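Local coordinates for L-lysine 6-monooxygenase involved in desferrioxamine biosynthesis (Erwinia amylovora CFBP1430, PDB 5O8P), which probably uses FAD and NADPH to hydroxylate a terminal amine of cadaverine, a step in making the siderophore desferrioxamine in the fire blight pathogen, at residues 75-78 against 79-83; 104-107 against 108-111; 186-189 against 190-194; 213-217 against 218-222. All coordinates share one frame; numbering follows the deposited sequence.

Contact 1. Residues 75-78 against 79-83; sequences YSLL and NFMKQ
Ser76 OG accepts a hydrogen bond from Asn79 N at 2.8 Å. OG stands between the backbone N and carbonyl carbon (chi1 77°), which turns it to this amide, and rests 3.2 Å from Asn79 CB. Three backbone bonds follow in the i to i+4 pattern. Phe80 N reaches Ser76 O at 3.0 Å, Met81 N reaches Leu77 O, and Lys82 N reaches Leu78 O. Ser76 is thus the N-cap of helix 77-83, and its side chain takes up the amide of Asn79 as a capping serine does. Asp64 accepts from Leu77 N at the same helix end.

The apolar contacts start from Leu77. Leu77 and Met81 run alongside with their ends turned alike. The Met81 chain bends at chi2 and chi3, which brings its CE methyl to both branches of Leu77. The Phe80 ring meets Leu77 CD2 through CD1 at 4.1 Å and turns its edge to Leu77 O. Phe90 of helix 87-93 packs on Leu77 and Met81.

On the polar side, Gln83 NE2 donates to Asn79 OD1 at 3.1 Å from above the carbonyl plane. Asn79 ND2 bonds Pro74 O. Lys82 NZ bonds Pro417 O of the second subunit, where Leu78 also packs on its own copy.

Contact 2. Residues 104-107 against 108-111; sequences NQYC and QWAA
Residues 104-107 and 108-111 are consecutive turns of helix 100-113. Four i to i+4 backbone bonds join them: Gln108 N to Asn104 O, Trp109 N to Gln105 O, Ala110 N to Tyr106 O and Ala111 N to Cys107 O. Their lengths run from 2.9 to 3.0 Å.

Asn104 and Gln108 place their amides near each other, with the planes 60° apart. Asn104 ND2 and Gln108 NE2 are 3.4 Å apart, but both are donors and do not bond each other. Each amide has a partner in the loop alongside. Gln108 NE2 donates to Phe44 O, and Asn104 OD1 accepts from Trp46 N. The Gln108 chain is extended beyond CG, and its CG lies 3.3 Å from Asn104 O.

Tyr106 and Trp109 meet through ring carbons. Tyr106 CD1 is 4.2 Å from Trp109 CE3, an oblique approach to the tyrosine ring. Trp109 CG stands anti to the backbone N, chi1 171°, which brings the CE3 edge of the indole to 3.8 Å from Tyr106 O. Tyr106 OH bonds Tyr75 O and Leu65 N.

On another side of the helix, Cys107 and Ala111 pack on Leu21 of helix 18-27. Gln105 NE2 bonds Leu291 O of the third subunit. This helix borders the flavin site: Asn104 holds the backbone of the FAD-binding residue Trp46, and the side chain of Asn104 lies about 9 Å from the cofactor.

Contact 3. Residues 186-189 against 190-194; sequences KEKL and QKKRS
Gln190 N bonds Lys186 O at 2.9 Å, and Lys192 N then reaches back only three residues to Leu189 O at 3.0 Å.

The side chains of Glu187 and Lys191 extend next to each other in a common direction. Lys191 NZ forms a salt bridge with Glu187 OE2 at 3.2 Å, meeting the oxygen from above the carboxylate plane. The Lys191 chain is extended beyond CG and passes over Glu187 O, with CG 3.6 Å from that oxygen. Both residues are exposed, so water probably weakens the pair.

The segment carries the chain from helix 182-190 into strand 194-198 of the parallel, Rossmann-type sheet. Arg193 pairs with Gln221 of the next strand by backbone bonds and with Glu334 by a salt bridge.

Lys186 and Gln190 touch through carbon and amide. Gln190 OE1 lies 3.5 Å from Lys186 CE. The lysine is fully extended, and its NZ forms a salt bridge with Asp210. Gln190 NE2 donates to Tyr220 OH and Asp214 OD2, so the buried amide is gripped by two acceptors.

Lys188 and Lys192 bring like charges near each other, NZ to NZ at 4.0 Å. Lys188 bends at chi2 and Lys192 at chi4. The nearest approach is Lys188 CE to Lys192 NZ, 3.6 Å.

Contact 4. Residues 213-217 against 218-222; sequences TDIDR and FGYQL
Phe218 and Arg217 send their side chains out together. The Arg217 chain bends at chi2 and chi3, which sets the guanidinium near CE1 and CZ of the phenylalanine ring. Phe218 CE1 stands 4.1 Å above the guanidinium plane, over its centre, and the two planes are 46° apart. Asp214 meets the ring at its edge. Its CB is 3.7 Å from Phe218 CE1, and Asp214 O faces the ring edge, 3.4 Å from Phe218 CD1. The same oxygen accepts from Phe218 N at 3.1 Å, a bond that closes the turn.

Tyr220 takes chi1 of 47°, with CG between its backbone N and carbonyl carbon. This turns the ring back over the turn and puts OH 3.6 Å from Asp214 CB. Tyr220 OH bonds Leu211 O.

Ile215 is extended, chi1 -163°. Its CG1 lies 3.3 Å from Tyr220 O, and its CD1 reaches Leu222 CB at 3.9 Å.

The turn joins helix 202-213 to strand 221-225. Leu222 packs on Leu211 and Leu212 of that helix and on Ile195 of strand 194-198. Ile215 touches Val297 of strand 297-300 and Lys289 of helix 276-290.

The four contacts follow one another along the chain and form two pairs. Contacts 1 and 2 lie 10 Å apart between centres, on helices 77-83 and 100-113. They touch through Tyr75 O and Tyr106 OH, 2.7 Å apart, and through Phe80, whose ring meets Tyr106 and Trp109 edge-to-face. Contact 2 is the nearer to the flavin. Contacts 3 and 4 have centres 9 Å apart. They lead into the neighbouring parallel strands 194-198 and 221-225 of the five-stranded sheet, joined by Arg193 O and Gln221 N. Contacts 2 and 3 are about 17 Å apart at their nearest atoms. One pair thus adjoins the FAD region, while the other lies away from the cofactor and nucleotide sites.

Contact 1. Residues 75-78 against 79-83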
loop_
_atom_site.group_PDB
_atom_site.type_symbol
_atom_site.label_atom_id
_atom_site.label_comp_id
_atom_site.label_asym_id
_atom_site.label_seq_id
_atom_site.Cartn_x
_atom_site.Cartn_y
_atom_site.Cartn_z
ATOM N N TYR B 75 -19.202 -18.243 17.992
ATOM C CA TYR B 75 -19.597 -16.846 17.734
ATOM C C TYR B 75 -18.547 -16.001 17.019
ATOM O O TYR B 75 -18.707 -14.787 16.905
ATOM C CB TYR B 75 -20.032 -16.167 19.041
ATOM C CG TYR B 75 -21.234 -16.848 19.599
ATOM C CD1 TYR B 75 -22.480 -16.592 19.074
ATOM C CD2 TYR B 75 -21.124 -17.810 20.581
ATOM C CE1 TYR B 75 -23.604 -17.236 19.549
ATOM C CE2 TYR B 75 -22.240 -18.460 21.067
ATOM C CZ TYR B 75 -23.474 -18.171 20.538
ATOM O OH TYR B 75 -24.583 -18.806 20.998
ATOM N N SER B 76 -17.487 -16.623 16.516
ATOM C CA SER B 76 -16.437 -15.878 15.811
ATOM C C SER B 76 -16.965 -15.324 14.504
ATOM O O SER B 76 -17.894 -15.871 13.913
ATOM C CB SER B 76 -15.219 -16.766 15.531
ATOM O OG SER B 76 -15.471 -17.631 14.437
ATOM N N LEU B 77 -16.353 -14.237 14.057
ATOM C CA LEU B 77 -16.643 -13.643 12.747
ATOM C C LEU B 77 -16.345 -14.626 11.609
ATOM O O LEU B 77 -17.093 -14.688 10.640
ATOM C CB LEU B 77 -15.860 -12.338 12.584
ATOM C CG LEU B 77 -15.990 -11.467 11.342
ATOM C CD1 LEU B 77 -15.119 -11.954 10.189
ATOM C CD2 LEU B 77 -17.443 -11.336 10.938
ATOM N N LEU B 78 -15.262 -15.388 11.733
ATOM C CA LEU B 78 -14.914 -16.397 10.731
ATOM C C LEU B 78 -15.937 -17.520 10.682
ATOM O O LEU B 78 -16.271 -18.008 9.605
ATOM C CB LEU B 78 -13.502 -16.954 10.971
ATOM C CG LEU B 78 -12.378 -15.994 10.583
ATOM C CD1 LEU B 78 -11.043 -16.589 10.971
ATOM C CD2 LEU B 78 -12.395 -15.689 9.092
ATOM N N ASN B 79 -16.455 -17.928 11.832
ATOM C CA ASN B 79 -17.496 -18.961 11.833
ATOM C C ASN B 79 -18.798 -18.441 11.240
ATOM O O ASN B 79 -19.484 -19.173 10.532
ATOM C CB ASN B 79 -17.757 -19.529 13.225
ATOM C CG ASN B 79 -18.474 -20.863 13.171
ATOM O OD1 ASN B 79 -18.145 -21.723 12.338
ATOM N ND2 ASN B 79 -19.458 -21.049 14.050
ATOM N N PHE B 80 -19.125 -17.183 11.533
ATOM C CA PHE B 80 -20.291 -16.515 10.944
ATOM C C PHE B 80 -20.207 -16.570 9.428
ATOM O O PHE B 80 -21.147 -16.916 8.734
ATOM C CB PHE B 80 -20.378 -15.061 11.448
ATOM C CG PHE B 80 -21.179 -14.145 10.570
ATOM C CD1 PHE B 80 -20.597 -13.485 9.514
ATOM C CD2 PHE B 80 -22.512 -13.926 10.819
ATOM C CE1 PHE B 80 -21.346 -12.646 8.705
ATOM C CE2 PHE B 80 -23.260 -13.071 10.042
ATOM C CZ PHE B 80 -22.677 -12.419 8.988
ATOM N N MET B 81 -19.038 -16.226 8.935
ATOM C CA MET B 81 -18.797 -16.163 7.515
ATOM C C MET B 81 -18.984 -17.567 6.924
ATOM O O MET B 81 -19.514 -17.713 5.833
ATOM C CB MET B 81 -17.393 -15.590 7.261
ATOM C CG MET B 81 -17.308 -14.599 6.135
ATOM S SD MET B 81 -18.154 -13.035 6.422
ATOM C CE MET B 81 -17.019 -12.220 7.515
ATOM N N LYS B 82 -18.573 -18.586 7.669
ATOM C CA LYS B 82 -18.695 -19.976 7.232
ATOM C C LYS B 82 -20.150 -20.458 7.164
ATOM O O LYS B 82 -20.549 -21.092 6.175
ATOM C CB LYS B 82 -17.872 -20.880 8.159
ATOM C CG LYS B 82 -17.898 -22.363 7.850
ATOM C CD LYS B 82 -17.520 -22.655 6.415
ATOM C CE LYS B 82 -17.040 -24.088 6.263
ATOM N NZ LYS B 82 -17.252 -24.588 4.885
ATOM N N GLN B 83 -20.930 -20.146 8.198
ATOM C CA GLN B 83 -22.325 -20.559 8.249
ATOM C C GLN B 83 -23.157 -19.861 7.192
ATOM O O GLN B 83 -23.970 -20.498 6.543
ATOM C CB GLN B 83 -22.942 -20.313 9.631
ATOM C CG GLN B 83 -22.248 -21.013 10.806
ATOM C CD GLN B 83 -21.839 -22.469 10.563
ATOM O OE1 GLN B 83 -22.536 -23.232 9.901
ATOM N NE2 GLN B 83 -20.709 -22.861 11.134
#

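Contact 2. Residues 104-107 against 108-111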
loop_
_atom_site.group_PDB
_atom_site.type_symbol
_atom_site.label_atom_id
_atom_site.label_comp_id
_atom_site.label_asym_id
_atom_site.label_seq_id
_atom_site.Cartn_x
_atom_site.Cartn_y
_atom_site.Cartn_z
ATOM N N ASN B 104 -22.611 -5.391 11.780
ATOM C CA ASN B 104 -23.955 -5.308 12.331
ATOM C C ASN B 104 -24.721 -6.582 12.031
ATOM O O ASN B 104 -25.347 -7.130 12.925
ATOM C CB ASN B 104 -24.697 -4.084 11.781
ATOM C CG ASN B 104 -26.008 -3.812 12.501
ATOM O OD1 ASN B 104 -26.051 -3.756 13.737
ATOM N ND2 ASN B 104 -27.083 -3.634 11.733
ATOM N N GLN B 105 -24.660 -7.056 10.788
ATOM C CA GLN B 105 -25.270 -8.334 10.411
ATOM C C GLN B 105 -24.727 -9.500 11.240
ATOM O O GLN B 105 -25.491 -10.371 11.668
ATOM C CB GLN B 105 -25.019 -8.635 8.936
ATOM C CG GLN B 105 -25.867 -7.842 7.964
ATOM C CD GLN B 105 -25.470 -8.078 6.521
ATOM O OE1 GLN B 105 -24.609 -8.905 6.209
ATOM N NE2 GLN B 105 -26.082 -7.338 5.634
ATOM N N TYR B 106 -23.412 -9.505 11.448
ATOM C CA TYR B 106 -22.741 -10.516 12.274
ATOM C C TYR B 106 -23.196 -10.470 13.743
ATOM O O TYR B 106 -23.539 -11.502 14.311
ATOM C CB TYR B 106 -21.204 -10.402 12.120
ATOM C CG TYR B 106 -20.366 -10.885 13.289
ATOM C CD1 TYR B 106 -20.260 -12.236 13.574
ATOM C CD2 TYR B 106 -19.650 -9.989 14.088
ATOM C CE1 TYR B 106 -19.500 -12.697 14.643
ATOM C CE2 TYR B 106 -18.883 -10.426 15.165
ATOM C CZ TYR B 106 -18.804 -11.787 15.444
ATOM O OH TYR B 106 -18.046 -12.239 16.517
ATOM N N CYS B 107 -23.217 -9.286 14.343
ATOM C CA CYS B 107 -23.693 -9.150 15.724
ATOM C C CYS B 107 -25.145 -9.600 15.878
ATOM O O CYS B 107 -25.517 -10.143 16.908
ATOM C CB CYS B 107 -23.549 -7.717 16.220
ATOM S SG CYS B 107 -21.841 -7.249 16.566
ATOM N N GLN B 108 -25.953 -9.376 14.847
ATOM C CA GLN B 108 -27.364 -9.769 14.865
ATOM C C GLN B 108 -27.481 -11.273 14.795
ATOM O O GLN B 108 -28.231 -11.864 15.546
ATOM C CB GLN B 108 -28.141 -9.117 13.713
ATOM C CG GLN B 108 -28.461 -7.646 13.965
ATOM C CD GLN B 108 -29.050 -6.940 12.757
ATOM O OE1 GLN B 108 -29.131 -7.502 11.659
ATOM N NE2 GLN B 108 -29.443 -5.689 12.946
ATOM N N TRP B 109 -26.721 -11.894 13.905
ATOM C CA TRP B 109 -26.631 -13.351 13.848
ATOM C C TRP B 109 -26.235 -13.971 15.187
ATOM O O TRP B 109 -26.820 -14.965 15.599
ATOM C CB TRP B 109 -25.635 -13.755 12.770
ATOM C CG TRP B 109 -25.296 -15.178 12.740
ATOM C CD1 TRP B 109 -25.961 -16.157 12.092
ATOM C CD2 TRP B 109 -24.184 -15.789 13.371
ATOM N NE1 TRP B 109 -25.335 -17.358 12.273
ATOM C CE2 TRP B 109 -24.234 -17.159 13.055
ATOM C CE3 TRP B 109 -23.136 -15.307 14.163
ATOM C CZ2 TRP B 109 -23.291 -18.065 13.509
ATOM C CZ3 TRP B 109 -22.181 -16.201 14.599
ATOM C CH2 TRP B 109 -22.267 -17.570 14.271
ATOM N N ALA B 110 -25.242 -13.392 15.852
ATOM C CA ALA B 110 -24.823 -13.877 17.159
ATOM C C ALA B 110 -25.941 -13.717 18.189
ATOM O O ALA B 110 -26.263 -14.654 18.914
ATOM C CB ALA B 110 -23.571 -13.153 17.625
ATOM N N ALA B 111 -26.539 -12.535 18.238
ATOM C CA ALA B 111 -27.612 -12.256 19.194
ATOM C C ALA B 111 -28.789 -13.218 19.022
ATOM O O ALA B 111 -29.370 -13.656 19.996
ATOM C CB ALA B 111 -28.084 -10.818 19.064
#

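Contact 3. Residues 186-189 against 190-194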
loop_
_atom_site.group_PDB
_atom_site.type_symbol
_atom_site.label_atom_id
_atom_site.label_comp_id
_atom_site.label_asym_id
_atom_site.label_seq_id
_atom_site.Cartn_x
_atom_site.Cartn_y
_atom_site.Cartn_z
ATOM N N LYS B 186 -30.126 12.858 6.027
ATOM C CA LYS B 186 -29.194 13.168 4.949
ATOM C C LYS B 186 -29.899 13.812 3.766
ATOM O O LYS B 186 -29.458 14.850 3.244
ATOM C CB LYS B 186 -28.478 11.906 4.477
ATOM C CG LYS B 186 -27.440 12.160 3.395
ATOM C CD LYS B 186 -26.796 10.876 2.948
ATOM C CE LYS B 186 -26.033 11.094 1.667
ATOM N NZ LYS B 186 -25.456 9.794 1.250
ATOM N N GLU B 187 -30.988 13.182 3.342
ATOM C CA GLU B 187 -31.762 13.676 2.219
ATOM C C GLU B 187 -32.229 15.122 2.479
ATOM O O GLU B 187 -32.208 15.953 1.576
ATOM C CB GLU B 187 -32.940 12.739 1.943
ATOM C CG GLU B 187 -33.582 12.974 0.583
ATOM C CD GLU B 187 -35.063 12.642 0.540
ATOM O OE1 GLU B 187 -35.470 11.604 1.113
ATOM O OE2 GLU B 187 -35.817 13.426 -0.080
ATOM N N LYS B 188 -32.614 15.420 3.719
ATOM C CA LYS B 188 -33.058 16.761 4.119
ATOM C C LYS B 188 -31.909 17.765 4.193
ATOM O O LYS B 188 -32.097 18.945 3.895
ATOM C CB LYS B 188 -33.822 16.673 5.447
ATOM C CG LYS B 188 -34.348 17.974 6.035
ATOM C CD LYS B 188 -33.470 18.454 7.183
ATOM C CE LYS B 188 -34.206 19.409 8.120
ATOM N NZ LYS B 188 -33.465 19.516 9.411
ATOM N N LEU B 189 -30.735 17.303 4.607
ATOM C CA LEU B 189 -29.538 18.139 4.618
ATOM C C LEU B 189 -29.105 18.529 3.205
ATOM O O LEU B 189 -28.803 19.691 2.954
ATOM C CB LEU B 189 -28.380 17.428 5.338
ATOM C CG LEU B 189 -28.464 17.410 6.865
ATOM C CD1 LEU B 189 -27.556 16.335 7.455
ATOM C CD2 LEU B 189 -28.138 18.790 7.436
ATOM N N GLN B 190 -29.091 17.560 2.292
ATOM C CA GLN B 190 -28.603 17.785 0.921
ATOM C C GLN B 190 -29.467 18.746 0.087
ATOM O O GLN B 190 -28.984 19.313 -0.895
ATOM C CB GLN B 190 -28.379 16.440 0.192
ATOM C CG GLN B 190 -27.220 15.634 0.796
ATOM C CD GLN B 190 -26.884 14.365 0.035
ATOM O OE1 GLN B 190 -27.745 13.523 -0.181
ATOM N NE2 GLN B 190 -25.625 14.223 -0.375
ATOM N N LYS B 191 -30.723 18.949 0.489
ATOM C CA LYS B 191 -31.576 19.992 -0.111
ATOM C C LYS B 191 -31.188 21.423 0.283
ATOM O O LYS B 191 -31.618 22.374 -0.375
ATOM C CB LYS B 191 -33.050 19.770 0.247
ATOM C CG LYS B 191 -33.683 18.586 -0.462
ATOM C CD LYS B 191 -35.118 18.362 -0.003
ATOM C CE LYS B 191 -35.647 17.034 -0.522
ATOM N NZ LYS B 191 -36.757 16.487 0.306
ATOM N N LYS B 192 -30.413 21.582 1.355
ATOM C CA LYS B 192 -30.047 22.909 1.844
ATOM C C LYS B 192 -28.933 23.549 1.015
ATOM O O LYS B 192 -28.239 22.875 0.249
ATOM C CB LYS B 192 -29.655 22.857 3.322
ATOM C CG LYS B 192 -30.725 22.246 4.217
ATOM C CD LYS B 192 -30.399 22.432 5.684
ATOM C CE LYS B 192 -31.378 21.714 6.602
ATOM N NZ LYS B 192 -32.742 22.321 6.655
ATOM N N ARG B 193 -28.812 24.870 1.151
ATOM C CA ARG B 193 -27.803 25.651 0.430
ATOM C C ARG B 193 -26.411 25.482 1.021
ATOM O O ARG B 193 -25.431 25.584 0.294
ATOM C CB ARG B 193 -28.148 27.145 0.421
ATOM C CG ARG B 193 -29.110 27.573 -0.672
ATOM C CD ARG B 193 -29.242 29.095 -0.699
ATOM N NE ARG B 193 -30.461 29.543 -1.377
ATOM C CZ ARG B 193 -31.701 29.466 -0.880
ATOM N NH1 ARG B 193 -31.943 28.941 0.327
ATOM N NH2 ARG B 193 -32.722 29.913 -1.608
ATOM N N SER B 194 -26.335 25.275 2.337
ATOM C CA SER B 194 -25.063 25.125 3.048
ATOM C C SER B 194 -25.191 24.108 4.175
ATOM O O SER B 194 -26.225 24.045 4.840
ATOM C CB SER B 194 -24.595 26.472 3.610
ATOM O OG SER B 194 -25.594 27.064 4.420
#

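Contact 4. Residues 213-217 against 218-222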
loop_
_atom_site.group_PDB
_atom_site.type_symbol
_atom_site.label_atom_id
_atom_site.label_comp_id
_atom_site.label_asym_id
_atom_site.label_seq_id
_atom_site.Cartn_x
_atom_site.Cartn_y
_atom_site.Cartn_z
ATOM N N THR B 213 -18.728 13.923 -1.599
ATOM C CA THR B 213 -19.011 13.089 -2.761
ATOM C C THR B 213 -20.099 13.674 -3.660
ATOM O O THR B 213 -19.967 13.634 -4.872
ATOM C CB THR B 213 -19.397 11.666 -2.300
ATOM O OG1 THR B 213 -18.266 11.064 -1.647
ATOM C CG2 THR B 213 -19.847 10.792 -3.459
ATOM N N ASP B 214 -21.147 14.244 -3.075
ATOM C CA ASP B 214 -22.268 14.792 -3.844
ATOM C C ASP B 214 -22.302 16.327 -3.895
ATOM O O ASP B 214 -23.350 16.913 -4.191
ATOM C CB ASP B 214 -23.591 14.259 -3.275
ATOM C CG ASP B 214 -23.648 12.742 -3.220
ATOM O OD1 ASP B 214 -23.060 12.062 -4.095
ATOM O OD2 ASP B 214 -24.307 12.228 -2.295
ATOM N N ILE B 215 -21.176 16.991 -3.650
ATOM C CA ILE B 215 -21.166 18.458 -3.650
ATOM C C ILE B 215 -21.448 19.002 -5.050
ATOM O O ILE B 215 -22.127 19.989 -5.180
ATOM C CB ILE B 215 -19.861 19.034 -3.041
ATOM C CG1 ILE B 215 -20.038 20.504 -2.676
ATOM C CG2 ILE B 215 -18.659 18.862 -3.963
ATOM C CD1 ILE B 215 -18.849 21.073 -1.917
ATOM N N ASP B 216 -20.925 18.335 -6.080
ATOM C CA ASP B 216 -21.261 18.559 -7.500
ATOM C C ASP B 216 -22.732 18.422 -7.861
ATOM O O ASP B 216 -23.237 19.095 -8.742
ATOM C CB ASP B 216 -20.645 17.413 -8.332
ATOM C CG ASP B 216 -19.234 17.648 -8.732
ATOM O OD1 ASP B 216 -18.681 18.750 -8.514
ATOM O OD2 ASP B 216 -18.663 16.713 -9.328
ATOM N N ARG B 217 -23.368 17.440 -7.237
ATOM C CA ARG B 217 -24.702 16.994 -7.607
ATOM C C ARG B 217 -25.791 17.883 -7.021
ATOM O O ARG B 217 -26.780 18.154 -7.697
ATOM C CB ARG B 217 -24.896 15.537 -7.166
ATOM C CG ARG B 217 -26.223 14.917 -7.597
ATOM C CD ARG B 217 -26.124 13.450 -8.044
ATOM N NE ARG B 217 -26.178 12.470 -6.951
ATOM C CZ ARG B 217 -27.290 12.004 -6.371
ATOM N NH1 ARG B 217 -28.503 12.438 -6.734
ATOM N NH2 ARG B 217 -27.186 11.105 -5.399
ATOM N N PHE B 218 -25.624 18.315 -5.772
ATOM C CA PHE B 218 -26.539 19.269 -5.135
ATOM C C PHE B 218 -25.845 20.620 -5.053
ATOM O O PHE B 218 -24.685 20.766 -5.426
ATOM C CB PHE B 218 -26.940 18.795 -3.746
ATOM C CG PHE B 218 -27.509 17.409 -3.724
ATOM C CD1 PHE B 218 -26.681 16.300 -3.667
ATOM C CD2 PHE B 218 -28.879 17.211 -3.729
ATOM C CE1 PHE B 218 -27.204 15.017 -3.639
ATOM C CE2 PHE B 218 -29.412 15.927 -3.706
ATOM C CZ PHE B 218 -28.571 14.828 -3.659
ATOM N N GLY B 219 -26.552 21.627 -4.570
ATOM C CA GLY B 219 -25.976 22.970 -4.524
ATOM C C GLY B 219 -24.802 23.168 -3.578
ATOM O O GLY B 219 -23.926 23.977 -3.857
ATOM N N TYR B 220 -24.751 22.382 -2.501
ATOM C CA TYR B 220 -24.382 22.938 -1.191
ATOM C C TYR B 220 -22.963 23.421 -1.012
ATOM O O TYR B 220 -22.034 22.939 -1.657
ATOM C CB TYR B 220 -24.779 22.031 -0.005
ATOM C CG TYR B 220 -24.438 20.567 -0.132
ATOM C CD1 TYR B 220 -23.161 20.094 0.165
ATOM C CD2 TYR B 220 -25.411 19.648 -0.523
ATOM C CE1 TYR B 220 -22.864 18.746 0.042
ATOM C CE2 TYR B 220 -25.119 18.304 -0.638
ATOM C CZ TYR B 220 -23.851 17.852 -0.356
ATOM O OH TYR B 220 -23.592 16.515 -0.490
ATOM N N GLN B 221 -22.836 24.416 -0.140
ATOM C CA GLN B 221 -21.577 24.744 0.498
ATOM C C GLN B 221 -21.366 23.689 1.576
ATOM O O GLN B 221 -22.320 23.296 2.265
ATOM C CB GLN B 221 -21.625 26.142 1.123
ATOM C CG GLN B 221 -20.367 26.522 1.888
ATOM C CD GLN B 221 -20.374 27.969 2.332
ATOM O OE1 GLN B 221 -20.900 28.303 3.387
ATOM N NE2 GLN B 221 -19.767 28.830 1.535
ATOM N N LEU B 222 -20.127 23.226 1.715
ATOM C CA LEU B 222 -19.810 22.171 2.659
ATOM C C LEU B 222 -18.659 22.600 3.558
ATOM O O LEU B 222 -17.501 22.645 3.140
ATOM C CB LEU B 222 -19.484 20.889 1.908
ATOM C CG LEU B 222 -19.236 19.663 2.778
ATOM C CD1 LEU B 222 -20.440 19.393 3.671
ATOM C CD2 LEU B 222 -18.919 18.450 1.912
#